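Local structure of probable ATP-dependent kinase TDA10 (1ODF) at residues Y218-Q223 and L273-N278; K6-Y11 and S45-Q50; G206-T211 and D258-E263; N53-K58 and I155-G160. The protein probably uses ATP to phosphorylate a substrate not yet identified, as a P-loop kinase of the GLYK family whose structure closely resembles bacterial pantothenate kinase. One frame throughout, in Å; residues are numbered along the deposited sequence.

How the contacts relate
Contacts 1, 3 and 4 all reach the six-stranded mixed sheet of this P-loop kinase. Contacts 1 and 3 meet on neighbouring strands: Ile275 O lies 2.6 Å from Thr211 OG1 and Leu273 N lies 2.7 Å from Val208 O, both probable hydrogen bonds. Contacts 2 and 4 share helix 44-59, their centres about 11 Å apart; contact 2 sits toward its N-terminal end, where Ser45 holds a sulfate in the predicted ATP site, contact 4 toward its C-terminal end. Phe209 of 206-211 touches both Val8 and Thr47 of contact 2. Contacts 1 and 4 are the most distant, with centres about 24 Å apart.

Contact 1 of 4, residues Y218-Q223 and L273-N278; sequences YGWRLQ and LGIDSN
The indole of Trp220 presents its edge to the backbone of Asp276 and Ser277. Trp220 NE1 donates to Ser277 O over 2.9 Å, nearly straight with an N-H...O angle of 160°, and it meets the oxygen in the carbonyl plane, on a lone pair, while the oxygen itself stays close to the plane of the ring. Farther round the same edge, Trp220 CZ2 passes 3.9 Å from Asp276 O. Trp220 CH2 ends 4.4 Å from Ile275 CD1, a looser apolar touch reached obliquely. With CG opposite the carbonyl carbon (chi1 -62°), the ring reaches out from helix 216-232 to the turn after strand 269-275. Arg279 adds a cation-pi contact to the ring, and Asp276 OD2 ties the turn together by accepting from Asn280 N. Putting a phenylalanine in place of Trp220 removes the ring N-H and would probably leave Ser277 O without this donor and the turn less firmly joined to the helix. The side chain of Trp220 also comes within about 4 Å of Gly41. This is a helix of the P-loop kinase fold closing on the hairpin turn between strands 269-275 and 281-287, beside the predicted ATP site.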
loop_
_atom_site.group_PDB
_atom_site.type_symbol
_atom_site.label_atom_id
_atom_site.label_comp_id
_atom_site.label_asym_id
_atom_site.label_seq_id
_atom_site.Cartn_x
_atom_site.Cartn_y
_atom_site.Cartn_z
ATOM N N TYR A 218 3.379 -16.046 -5.851
ATOM C CA TYR A 218 2.642 -16.890 -6.791
ATOM C C TYR A 218 1.827 -17.880 -5.978
ATOM O O TYR A 218 0.616 -18.023 -6.171
ATOM C CB TYR A 218 3.583 -17.671 -7.713
ATOM C CG TYR A 218 4.274 -16.835 -8.763
ATOM C CD1 TYR A 218 5.564 -16.340 -8.551
ATOM C CD2 TYR A 218 3.643 -16.540 -9.971
ATOM C CE1 TYR A 218 6.205 -15.575 -9.519
ATOM C CE2 TYR A 218 4.274 -15.772 -10.948
ATOM C CZ TYR A 218 5.555 -15.293 -10.714
ATOM O OH TYR A 218 6.182 -14.521 -11.664
ATOM N N GLY A 219 2.505 -18.555 -5.055
ATOM C CA GLY A 219 1.842 -19.528 -4.212
ATOM C C GLY A 219 0.613 -18.977 -3.520
ATOM O O GLY A 219 -0.467 -19.555 -3.614
ATOM N N TRP A 220 0.773 -17.853 -2.830
ATOM C CA TRP A 220 -0.334 -17.238 -2.111
ATOM C C TRP A 220 -1.533 -16.902 -2.994
ATOM O O TRP A 220 -2.677 -17.024 -2.561
ATOM C CB TRP A 220 0.143 -15.978 -1.392
ATOM C CG TRP A 220 1.201 -16.229 -0.359
ATOM C CD1 TRP A 220 1.367 -17.361 0.385
ATOM C CD2 TRP A 220 2.193 -15.301 0.099
ATOM N NE1 TRP A 220 2.394 -17.195 1.282
ATOM C CE2 TRP A 220 2.919 -15.940 1.128
ATOM C CE3 TRP A 220 2.536 -13.990 -0.259
ATOM C CZ2 TRP A 220 3.969 -15.313 1.805
ATOM C CZ3 TRP A 220 3.582 -13.367 0.416
ATOM C CH2 TRP A 220 4.285 -14.031 1.436
ATOM N N ARG A 221 -1.287 -16.476 -4.226
ATOM C CA ARG A 221 -2.402 -16.147 -5.103
ATOM C C ARG A 221 -3.017 -17.399 -5.739
ATOM O O ARG A 221 -4.209 -17.418 -6.055
ATOM C CB ARG A 221 -1.971 -15.162 -6.191
ATOM C CG ARG A 221 -3.150 -14.618 -6.995
ATOM C CD ARG A 221 -4.233 -14.053 -6.067
ATOM N NE ARG A 221 -5.516 -13.899 -6.750
ATOM C CZ ARG A 221 -5.889 -12.819 -7.431
ATOM N NH1 ARG A 221 -7.077 -12.788 -8.021
ATOM N NH2 ARG A 221 -5.091 -11.764 -7.505
ATOM N N LEU A 222 -2.208 -18.440 -5.923
ATOM C CA LEU A 222 -2.699 -19.693 -6.492
ATOM C C LEU A 222 -3.679 -20.301 -5.500
ATOM O O LEU A 222 -4.711 -20.855 -5.885
ATOM C CB LEU A 222 -1.544 -20.671 -6.739
ATOM C CG LEU A 222 -0.738 -20.471 -8.028
ATOM C CD1 LEU A 222 0.628 -21.137 -7.899
ATOM C CD2 LEU A 222 -1.516 -21.033 -9.212
ATOM N N GLN A 223 -3.347 -20.187 -4.218
ATOM C CA GLN A 223 -4.194 -20.712 -3.163
ATOM C C GLN A 223 -5.528 -19.983 -3.175
ATOM O O GLN A 223 -6.585 -20.606 -3.275
ATOM C CB GLN A 223 -3.522 -20.523 -1.802
ATOM C CG GLN A 223 -4.446 -20.778 -0.614
ATOM C CD GLN A 223 -3.908 -20.203 0.694
ATOM O OE1 GLN A 223 -4.613 -20.175 1.710
ATOM N NE2 GLN A 223 -2.657 -19.742 0.675
ATOM N N LEU A 273 9.139 -6.929 9.430
ATOM C CA LEU A 273 8.828 -8.305 9.784
ATOM C C LEU A 273 9.095 -9.237 8.615
ATOM O O LEU A 273 8.599 -9.015 7.503
ATOM C CB LEU A 273 7.357 -8.439 10.181
ATOM C CG LEU A 273 6.771 -7.607 11.322
ATOM C CD1 LEU A 273 5.310 -7.978 11.489
ATOM C CD2 LEU A 273 7.526 -7.865 12.609
ATOM N N GLY A 274 9.884 -10.275 8.871
ATOM C CA GLY A 274 10.180 -11.246 7.838
ATOM C C GLY A 274 9.284 -12.446 8.061
ATOM O O GLY A 274 9.297 -13.023 9.144
ATOM N N ILE A 275 8.497 -12.820 7.056
ATOM C CA ILE A 275 7.596 -13.962 7.208
ATOM C C ILE A 275 7.803 -15.004 6.122
ATOM O O ILE A 275 8.242 -14.685 5.018
ATOM C CB ILE A 275 6.116 -13.532 7.191
ATOM C CG1 ILE A 275 5.701 -13.123 5.773
ATOM C CG2 ILE A 275 5.905 -12.387 8.159
ATOM C CD1 ILE A 275 4.221 -12.796 5.638
ATOM N N ASP A 276 7.472 -16.251 6.451
ATOM C CA ASP A 276 7.622 -17.372 5.525
ATOM C C ASP A 276 6.312 -17.727 4.823
ATOM O O ASP A 276 5.278 -17.094 5.060
ATOM C CB ASP A 276 8.148 -18.599 6.277
ATOM C CG ASP A 276 7.158 -19.127 7.318
ATOM O OD1 ASP A 276 7.560 -19.997 8.125
ATOM O OD2 ASP A 276 5.985 -18.687 7.332
ATOM N N SER A 277 6.366 -18.747 3.969
ATOM C CA SER A 277 5.199 -19.215 3.221
ATOM C C SER A 277 3.937 -19.287 4.078
ATOM O O SER A 277 2.861 -18.895 3.635
ATOM C CB SER A 277 5.480 -20.591 2.622
ATOM O OG SER A 277 6.714 -20.591 1.924
ATOM N N ASN A 278 4.064 -19.787 5.301
ATOM C CA ASN A 278 2.910 -19.897 6.195
ATOM C C ASN A 278 2.631 -18.611 6.959
ATOM O O ASN A 278 1.914 -18.624 7.963
ATOM C CB ASN A 278 3.110 -21.030 7.206
ATOM C CG ASN A 278 2.889 -22.400 6.602
ATOM O OD1 ASN A 278 2.869 -23.403 7.315
ATOM N ND2 ASN A 278 2.723 -22.452 5.282
#

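Contact 2 of 4, residues K6-Y11 and S45-Q50; sequences KTVLDY and SFTSIQ. With SO4 (sulfate ion), chain B.
Unusually, the closest approach sets a leucine methyl against an amide: Leu9 CD1 is modelled 3.1 Å from Gln50 NE2. That spacing is doubtful, because Gln50 has two modelled conformers; in this one the branched end of Leu9 crosses the glutamine amide at a slant. Gln50 reaches it by an extended chain beyond CG, and Gln50 CG rests 3.7 Å above one face of the Phe46 ring, toward the rim. An alanine in place of Leu9 takes away the whole branched end, CG and both methyls, and is likely to open a gap beside the Gln50 amide, leaving it freer to turn. Deeper in, Val8 CG2 meets Thr47 OG1 at 3.6 Å, a methyl-to-oxygen van der Waals contact; the hydroxyl makes its hydrogen bond with Gly43 O. The helix bearing Thr47 is the one that follows the P-loop (Walker A motif), and near its start Ser45 N donates to sulfate O4 over 2.9 Å at 167°. Gly41 N and Gly43 N also bind this ion, which probably came from the crystallisation liquor and occupies a place consistent with a nucleotide phosphate. Across from helix 44-59, helix 8-24 starts with a capping box: Thr7 N donates to Asp10 OD1, met from above the carboxylate plane, and Asp10 N returns a longer bond of 3.3 Å to Thr7 OG1.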
loop_
_atom_site.group_PDB
_atom_site.type_symbol
_atom_site.label_atom_id
_atom_site.label_comp_id
_atom_site.label_asym_id
_atom_site.label_seq_id
_atom_site.Cartn_x
_atom_site.Cartn_y
_atom_site.Cartn_z
ATOM N N LYS A 6 4.426 -15.371 19.011
ATOM C CA LYS A 6 3.910 -14.063 18.611
ATOM C C LYS A 6 3.688 -13.940 17.104
ATOM O O LYS A 6 4.544 -14.302 16.293
ATOM C CB LYS A 6 4.848 -12.955 19.110
ATOM C CG LYS A 6 4.902 -12.885 20.633
ATOM C CD LYS A 6 6.096 -12.104 21.171
ATOM C CE LYS A 6 5.861 -10.612 21.153
ATOM N NZ LYS A 6 6.871 -9.922 22.004
ATOM N N THR A 7 2.516 -13.431 16.748
ATOM C CA THR A 7 2.129 -13.232 15.353
ATOM C C THR A 7 2.544 -11.839 14.887
ATOM O O THR A 7 3.019 -11.027 15.678
ATOM C CB THR A 7 0.605 -13.336 15.189
ATOM O OG1 THR A 7 -0.016 -12.324 15.994
ATOM C CG2 THR A 7 0.104 -14.706 15.635
ATOM N N VAL A 8 2.350 -11.569 13.603
ATOM C CA VAL A 8 2.689 -10.263 13.055
ATOM C C VAL A 8 1.920 -9.204 13.835
ATOM O O VAL A 8 2.439 -8.126 14.113
ATOM C CB VAL A 8 2.315 -10.163 11.563
ATOM C CG1 VAL A 8 3.101 -11.175 10.759
ATOM C CG2 VAL A 8 0.838 -10.399 11.385
ATOM N N LEU A 9 0.685 -9.536 14.202
ATOM C CA LEU A 9 -0.180 -8.637 14.958
ATOM C C LEU A 9 0.449 -8.301 16.314
ATOM O O LEU A 9 0.476 -7.143 16.736
ATOM C CB LEU A 9 -1.533 -9.301 15.199
ATOM C CG LEU A 9 -2.821 -8.475 15.087
ATOM C CD1 LEU A 9 -3.874 -9.140 15.974
ATOM C CD2 LEU A 9 -2.622 -7.034 15.518
ATOM N N ASP A 10 0.933 -9.336 16.997
ATOM C CA ASP A 10 1.563 -9.180 18.297
ATOM C C ASP A 10 2.715 -8.183 18.220
ATOM O O ASP A 10 2.822 -7.272 19.043
ATOM C CB ASP A 10 2.088 -10.534 18.778
ATOM C CG ASP A 10 0.972 -11.504 19.139
ATOM O OD1 ASP A 10 1.267 -12.710 19.265
ATOM O OD2 ASP A 10 -0.192 -11.067 19.309
ATOM N N TYR A 11 3.575 -8.360 17.224
ATOM C CA TYR A 11 4.709 -7.473 17.056
ATOM C C TYR A 11 4.267 -6.070 16.673
ATOM O O TYR A 11 4.796 -5.082 17.182
ATOM C CB TYR A 11 5.657 -8.017 15.993
ATOM C CG TYR A 11 6.467 -9.200 16.460
ATOM C CD1 TYR A 11 6.221 -10.481 15.967
ATOM C CD2 TYR A 11 7.480 -9.038 17.405
ATOM C CE1 TYR A 11 6.965 -11.571 16.399
ATOM C CE2 TYR A 11 8.229 -10.118 17.846
ATOM C CZ TYR A 11 7.968 -11.382 17.339
ATOM O OH TYR A 11 8.714 -12.455 17.775
ATOM N N SER A 45 -2.899 -6.391 4.613
ATOM C CA SER A 45 -4.200 -5.734 4.569
ATOM C C SER A 45 -5.011 -6.044 5.820
ATOM O O SER A 45 -5.559 -5.135 6.458
ATOM C CB SER A 45 -4.981 -6.178 3.338
ATOM O OG SER A 45 -4.318 -5.761 2.168
ATOM N N PHE A 46 -5.097 -7.326 6.158
ATOM C CA PHE A 46 -5.833 -7.741 7.341
ATOM C C PHE A 46 -5.184 -7.123 8.588
ATOM O O PHE A 46 -5.879 -6.628 9.478
ATOM C CB PHE A 46 -5.833 -9.273 7.454
ATOM C CG PHE A 46 -6.506 -9.796 8.700
ATOM C CD1 PHE A 46 -7.894 -9.762 8.826
ATOM C CD2 PHE A 46 -5.751 -10.317 9.749
ATOM C CE1 PHE A 46 -8.523 -10.241 9.977
ATOM C CE2 PHE A 46 -6.373 -10.801 10.908
ATOM C CZ PHE A 46 -7.760 -10.762 11.021
ATOM N N THR A 47 -3.854 -7.136 8.646
ATOM C CA THR A 47 -3.155 -6.572 9.799
ATOM C C THR A 47 -3.440 -5.075 9.996
ATOM O O THR A 47 -3.642 -4.614 11.131
ATOM C CB THR A 47 -1.633 -6.790 9.686
ATOM O OG1 THR A 47 -1.361 -8.186 9.524
ATOM C CG2 THR A 47 -0.927 -6.294 10.943
ATOM N N SER A 48 -3.455 -4.322 8.900
ATOM C CA SER A 48 -3.728 -2.880 8.968
ATOM C C SER A 48 -5.145 -2.632 9.481
ATOM O O SER A 48 -5.373 -1.720 10.281
ATOM C CB SER A 48 -3.540 -2.222 7.589
ATOM O OG SER A 48 -4.496 -2.670 6.639
ATOM N N ILE A 49 -6.090 -3.452 9.028
ATOM C CA ILE A 49 -7.477 -3.328 9.461
ATOM C C ILE A 49 -7.590 -3.603 10.966
ATOM O O ILE A 49 -8.324 -2.905 11.681
ATOM C CB ILE A 49 -8.401 -4.307 8.674
ATOM C CG1 ILE A 49 -8.562 -3.827 7.231
ATOM C CG2 ILE A 49 -9.769 -4.389 9.323
ATOM C CD1 ILE A 49 -9.298 -2.496 7.099
ATOM N N GLN A 50 -6.863 -4.614 11.439
ATOM C CA GLN A 50 -6.875 -4.949 12.856
ATOM C C GLN A 50 -6.341 -3.784 13.686
ATOM O O GLN A 50 -6.857 -3.478 14.758
ATOM C CB GLN A 50 -6.014 -6.184 13.126
ATOM C CG GLN A 50 -6.619 -7.497 12.668
ATOM C CD GLN A 50 -5.713 -8.673 12.979
ATOM O OE1 GLN A 50 -4.647 -8.820 12.383
ATOM N NE2 GLN A 50 -6.129 -9.511 13.919
HETATM S S SO4 B . -2.927 -9.080 1.489
HETATM O O1 SO4 B . -2.525 -10.443 1.880
HETATM O O2 SO4 B . -2.590 -8.853 0.071
HETATM O O3 SO4 B . -4.378 -8.941 1.664
HETATM O O4 SO4 B . -2.235 -8.095 2.348
#

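Contact 3 of 4, residues G206-T211 and D258-E263; sequences GIVFTT and DFVRSE
Val208 CB points from the strand toward helix 249-262 and stands 4.5 Å from Phe259 CZ. Beyond it the two methyls divide the work. Val208 CG1, lying opposite the backbone N (chi1 175°), comes within 4.0 Å of Phe259 CE1 and 4.1 Å of Val260 CG2, bridging two successive helix residues. Val208 CG2 presses closer, 3.5 Å from Phe259 CZ, and meets the ring obliquely as valine and phenylalanine approach from opposite directions. Two residues on, Thr210 shares Val260 CG2 with Val208 and also meets CG1: Thr210 CB is 4.0 Å from Val260 CG1, and Thr210 OG1 is 3.9 Å from Val260 CG2. The valine of the helix is therefore seated across Val208 and Thr210, two same-face residues of one strand, entirely by van der Waals contact. The axes of strand segment 206-211 and helix segment 258-262 come within 9.6 Å and run at 121° to each other, so the helix slants over the strand. Phe165 and Leu265 add to the packing round Phe259, and Thr272 of the adjoining strand 269-275 touches both Val208 and Val260. Side chains alternate along 206-211: Val208 and Thr210 face helix 249-262, whereas Ile207 and Phe209 turn to the other face of the sheet and pack on helix 8-24.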
loop_
_atom_site.group_PDB
_atom_site.type_symbol
_atom_site.label_atom_id
_atom_site.label_comp_id
_atom_site.label_asym_id
_atom_site.label_seq_id
_atom_site.Cartn_x
_atom_site.Cartn_y
_atom_site.Cartn_z
ATOM N N GLY A 206 6.281 3.110 10.191
ATOM C CA GLY A 206 6.125 2.157 9.116
ATOM C C GLY A 206 6.123 0.715 9.555
ATOM O O GLY A 206 6.850 0.336 10.471
ATOM N N ILE A 207 5.289 -0.082 8.896
ATOM C CA ILE A 207 5.182 -1.510 9.166
ATOM C C ILE A 207 5.514 -2.188 7.845
ATOM O O ILE A 207 4.760 -2.086 6.875
ATOM C CB ILE A 207 3.754 -1.933 9.562
ATOM C CG1 ILE A 207 3.169 -0.962 10.607
ATOM C CG2 ILE A 207 3.783 -3.395 10.052
ATOM C CD1 ILE A 207 3.864 -0.982 11.931
ATOM N N VAL A 208 6.646 -2.874 7.811
ATOM C CA VAL A 208 7.085 -3.534 6.599
ATOM C C VAL A 208 7.099 -5.043 6.723
ATOM O O VAL A 208 7.663 -5.602 7.671
ATOM C CB VAL A 208 8.501 -3.051 6.187
ATOM C CG1 VAL A 208 9.000 -3.852 4.970
ATOM C CG2 VAL A 208 8.462 -1.560 5.863
ATOM N N PHE A 209 6.462 -5.686 5.750
ATOM C CA PHE A 209 6.382 -7.139 5.677
ATOM C C PHE A 209 7.247 -7.591 4.510
ATOM O O PHE A 209 7.059 -7.126 3.376
ATOM C CB PHE A 209 4.945 -7.601 5.370
ATOM C CG PHE A 209 4.015 -7.635 6.561
ATOM C CD1 PHE A 209 4.120 -6.708 7.594
ATOM C CD2 PHE A 209 2.996 -8.583 6.621
ATOM C CE1 PHE A 209 3.221 -6.729 8.664
ATOM C CE2 PHE A 209 2.096 -8.611 7.683
ATOM C CZ PHE A 209 2.210 -7.680 8.707
ATOM N N THR A 210 8.205 -8.471 4.778
ATOM C CA THR A 210 9.003 -9.024 3.700
ATOM C C THR A 210 8.983 -10.549 3.898
ATOM O O THR A 210 8.511 -11.038 4.928
ATOM C CB THR A 210 10.452 -8.483 3.688
ATOM O OG1 THR A 210 11.034 -8.762 2.409
ATOM C CG2 THR A 210 11.296 -9.136 4.775
ATOM N N THR A 211 9.470 -11.303 2.920
ATOM C CA THR A 211 9.457 -12.756 3.035
ATOM C C THR A 211 10.795 -13.355 2.607
ATOM O O THR A 211 11.632 -12.650 2.046
ATOM C CB THR A 211 8.296 -13.347 2.188
ATOM O OG1 THR A 211 8.221 -14.763 2.390
ATOM C CG2 THR A 211 8.493 -13.040 0.714
ATOM N N ASP A 258 15.984 -2.355 -1.990
ATOM C CA ASP A 258 16.344 -1.048 -1.430
ATOM C C ASP A 258 15.325 -0.624 -0.379
ATOM O O ASP A 258 15.687 -0.204 0.722
ATOM C CB ASP A 258 16.401 0.033 -2.514
ATOM C CG ASP A 258 17.336 -0.323 -3.645
ATOM O OD1 ASP A 258 18.440 -0.841 -3.360
ATOM O OD2 ASP A 258 16.967 -0.072 -4.820
ATOM N N PHE A 259 14.048 -0.748 -0.725
ATOM C CA PHE A 259 12.985 -0.374 0.187
ATOM C C PHE A 259 13.076 -1.076 1.540
ATOM O O PHE A 259 13.158 -0.428 2.583
ATOM C CB PHE A 259 11.623 -0.656 -0.445
ATOM C CG PHE A 259 10.493 -0.623 0.536
ATOM C CD1 PHE A 259 9.658 -1.729 0.686
ATOM C CD2 PHE A 259 10.299 0.487 1.354
ATOM C CE1 PHE A 259 8.646 -1.730 1.639
ATOM C CE2 PHE A 259 9.294 0.497 2.308
ATOM C CZ PHE A 259 8.463 -0.616 2.453
ATOM N N VAL A 260 13.058 -2.400 1.530
ATOM C CA VAL A 260 13.115 -3.145 2.785
ATOM C C VAL A 260 14.414 -2.950 3.563
ATOM O O VAL A 260 14.392 -2.760 4.776
ATOM C CB VAL A 260 12.887 -4.662 2.542
ATOM C CG1 VAL A 260 13.025 -5.435 3.850
ATOM C CG2 VAL A 260 11.501 -4.883 1.937
ATOM N N ARG A 261 15.542 -2.981 2.865
ATOM C CA ARG A 261 16.849 -2.842 3.510
ATOM C C ARG A 261 17.058 -1.457 4.114
ATOM O O ARG A 261 17.687 -1.322 5.159
ATOM C CB ARG A 261 17.963 -3.154 2.495
ATOM C CG ARG A 261 19.296 -3.599 3.115
ATOM C CD ARG A 261 20.304 -4.017 2.038
ATOM N NE ARG A 261 19.859 -5.187 1.269
ATOM C CZ ARG A 261 19.898 -6.444 1.714
ATOM N NH1 ARG A 261 20.370 -6.711 2.928
ATOM N NH2 ARG A 261 19.454 -7.434 0.951
ATOM N N SER A 262 16.515 -0.437 3.457
ATOM C CA SER A 262 16.638 0.944 3.910
ATOM C C SER A 262 15.947 1.204 5.248
ATOM O O SER A 262 16.336 2.113 5.981
ATOM C CB SER A 262 16.053 1.891 2.868
ATOM O OG SER A 262 14.639 1.965 2.995
ATOM N N GLU A 263 14.914 0.423 5.559
ATOM C CA GLU A 263 14.187 0.582 6.814
ATOM C C GLU A 263 13.760 2.035 7.040
ATOM O O GLU A 263 14.012 2.617 8.103
ATOM C CB GLU A 263 15.061 0.138 7.985
ATOM C CG GLU A 263 15.355 -1.343 8.036
ATOM C CD GLU A 263 16.193 -1.702 9.247
ATOM O OE1 GLU A 263 17.424 -1.490 9.213
ATOM O OE2 GLU A 263 15.620 -2.177 10.248
#

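Contact 4 of 4, residues N53-K58 and I155-G160; sequences NHLMEK and IFILEG
Glu57 N donates to Asn53 O over 2.9 Å, a backbone bond of the helical turn that carries Leu55 over Ile155 and Ile157. Between helix and strand themselves, contact is made by methyl groups. Leu55 points at the strand and sends one branch across: Leu55 CD1 sits 3.9 Å from Ile157 CD1 and 4.1 Å from Ile155 CG2, so a single methyl meets two isoleucines. They stand two residues apart on one face of the strand, yet offer different branches, Ile157 the end of its long arm and Ile155 its short methyl. Leu55 crosses Ile155 at about a right angle and Ile157 more obliquely. A chi1 of -63° swings the leucine branch to the side of its own backbone N, an ordinary staggered setting from which CD1 reaches the pair. Ile20 of helix 8-24 touches both Leu55 and Ile155, closing this apolar corner from another side. Helix 44-59 belongs to the beta-alpha-beta crossover of the P-loop fold, joining strands 32-37 and 65-69 and passing over strand 155-160, which lies between them in the sheet. Beside Leu55, His54 NE2 is hydrogen-bonded to Asp17 OD1. With all three touching side chains buried and purely hydrocarbon, the contact depends on shape and exclusion of water, and nothing directional fixes its exact spacing.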
loop_
_atom_site.group_PDB
_atom_site.type_symbol
_atom_site.label_atom_id
_atom_site.label_comp_id
_atom_site.label_asym_id
_atom_site.label_seq_id
_atom_site.Cartn_x
_atom_site.Cartn_y
_atom_site.Cartn_z
ATOM N N ASN A 53 -8.933 -0.975 13.982
ATOM C CA ASN A 53 -9.873 -1.273 15.053
ATOM C C ASN A 53 -9.243 -1.117 16.425
ATOM O O ASN A 53 -9.863 -0.575 17.341
ATOM C CB ASN A 53 -10.439 -2.687 14.896
ATOM C CG ASN A 53 -11.350 -2.816 13.686
ATOM O OD1 ASN A 53 -12.166 -1.935 13.414
ATOM N ND2 ASN A 53 -11.220 -3.921 12.959
ATOM N N HIS A 54 -8.012 -1.595 16.558
ATOM C CA HIS A 54 -7.272 -1.506 17.814
ATOM C C HIS A 54 -7.225 -0.051 18.298
ATOM O O HIS A 54 -7.525 0.239 19.454
ATOM C CB HIS A 54 -5.851 -2.041 17.595
ATOM C CG HIS A 54 -4.970 -1.984 18.808
ATOM N ND1 HIS A 54 -5.143 -2.809 19.901
ATOM C CD2 HIS A 54 -3.867 -1.241 19.072
ATOM C CE1 HIS A 54 -4.184 -2.580 20.780
ATOM N NE2 HIS A 54 -3.396 -1.633 20.302
ATOM N N LEU A 55 -6.860 0.856 17.397
ATOM C CA LEU A 55 -6.756 2.281 17.709
ATOM C C LEU A 55 -8.115 2.936 17.948
ATOM O O LEU A 55 -8.247 3.836 18.786
ATOM C CB LEU A 55 -6.013 3.006 16.577
ATOM C CG LEU A 55 -4.558 2.554 16.390
ATOM C CD1 LEU A 55 -3.933 3.226 15.168
ATOM C CD2 LEU A 55 -3.772 2.882 17.651
ATOM N N MET A 56 -9.114 2.476 17.203
ATOM C CA MET A 56 -10.471 2.986 17.327
ATOM C C MET A 56 -10.989 2.657 18.714
ATOM O O MET A 56 -11.729 3.433 19.311
ATOM C CB MET A 56 -11.370 2.325 16.287
ATOM C CG MET A 56 -11.078 2.743 14.865
ATOM S SD MET A 56 -12.198 4.036 14.312
ATOM C CE MET A 56 -13.475 3.014 13.551
ATOM N N GLU A 57 -10.598 1.492 19.220
ATOM C CA GLU A 57 -11.033 1.062 20.541
ATOM C C GLU A 57 -10.221 1.732 21.635
ATOM O O GLU A 57 -10.766 2.117 22.664
ATOM C CB GLU A 57 -10.913 -0.455 20.680
ATOM C CG GLU A 57 -11.805 -1.233 19.725
ATOM C CD GLU A 57 -11.698 -2.734 19.925
ATOM O OE1 GLU A 57 -10.566 -3.265 19.840
ATOM O OE2 GLU A 57 -12.745 -3.380 20.166
ATOM N N LYS A 58 -8.918 1.874 21.414
ATOM C CA LYS A 58 -8.055 2.497 22.407
ATOM C C LYS A 58 -8.335 3.987 22.584
ATOM O O LYS A 58 -8.587 4.448 23.693
ATOM C CB LYS A 58 -6.585 2.306 22.026
ATOM C CG LYS A 58 -6.092 0.863 22.073
ATOM C CD LYS A 58 -4.965 0.707 23.088
ATOM C CE LYS A 58 -3.807 1.654 22.794
ATOM N NZ LYS A 58 -2.792 1.664 23.891
ATOM N N ILE A 155 -4.579 10.362 13.357
ATOM C CA ILE A 155 -3.817 9.218 12.872
ATOM C C ILE A 155 -4.407 8.750 11.551
ATOM O O ILE A 155 -5.607 8.508 11.456
ATOM C CB ILE A 155 -3.851 8.034 13.880
ATOM C CG1 ILE A 155 -3.118 8.433 15.164
ATOM C CG2 ILE A 155 -3.213 6.780 13.259
ATOM C CD1 ILE A 155 -3.192 7.396 16.254
ATOM N N PHE A 156 -3.568 8.650 10.527
ATOM C CA PHE A 156 -4.042 8.184 9.239
ATOM C C PHE A 156 -3.283 6.945 8.797
ATOM O O PHE A 156 -2.063 6.961 8.607
ATOM C CB PHE A 156 -3.924 9.272 8.170
ATOM C CG PHE A 156 -4.628 8.918 6.902
ATOM C CD1 PHE A 156 -4.068 8.006 6.007
ATOM C CD2 PHE A 156 -5.902 9.427 6.634
ATOM C CE1 PHE A 156 -4.766 7.601 4.871
ATOM C CE2 PHE A 156 -6.612 9.024 5.489
ATOM C CZ PHE A 156 -6.042 8.112 4.613
ATOM N N ILE A 157 -4.039 5.872 8.625
ATOM C CA ILE A 157 -3.502 4.585 8.226
ATOM C C ILE A 157 -3.684 4.369 6.733
ATOM O O ILE A 157 -4.804 4.397 6.231
ATOM C CB ILE A 157 -4.220 3.446 8.998
ATOM C CG1 ILE A 157 -4.067 3.677 10.503
ATOM C CG2 ILE A 157 -3.657 2.090 8.602
ATOM C CD1 ILE A 157 -4.777 2.649 11.357
ATOM N N LEU A 158 -2.576 4.174 6.026
ATOM C CA LEU A 158 -2.618 3.917 4.591
ATOM C C LEU A 158 -1.854 2.610 4.343
ATOM O O LEU A 158 -0.814 2.364 4.968
ATOM C CB LEU A 158 -1.977 5.069 3.807
ATOM C CG LEU A 158 -2.010 4.936 2.275
ATOM C CD1 LEU A 158 -3.461 4.989 1.780
ATOM C CD2 LEU A 158 -1.183 6.041 1.646
ATOM N N GLU A 159 -2.372 1.773 3.445
ATOM C CA GLU A 159 -1.730 0.496 3.156
ATOM C C GLU A 159 -1.761 0.128 1.680
ATOM O O GLU A 159 -2.732 0.411 0.978
ATOM C CB GLU A 159 -2.389 -0.618 3.971
ATOM C CG GLU A 159 -3.792 -0.989 3.510
ATOM C CD GLU A 159 -3.803 -1.999 2.361
ATOM O OE1 GLU A 159 -4.863 -2.129 1.717
ATOM O OE2 GLU A 159 -2.770 -2.666 2.104
ATOM N N GLY A 160 -0.680 -0.508 1.231
ATOM C CA GLY A 160 -0.550 -0.939 -0.150
ATOM C C GLY A 160 0.628 -1.895 -0.280
ATOM O O GLY A 160 1.497 -1.953 0.598
#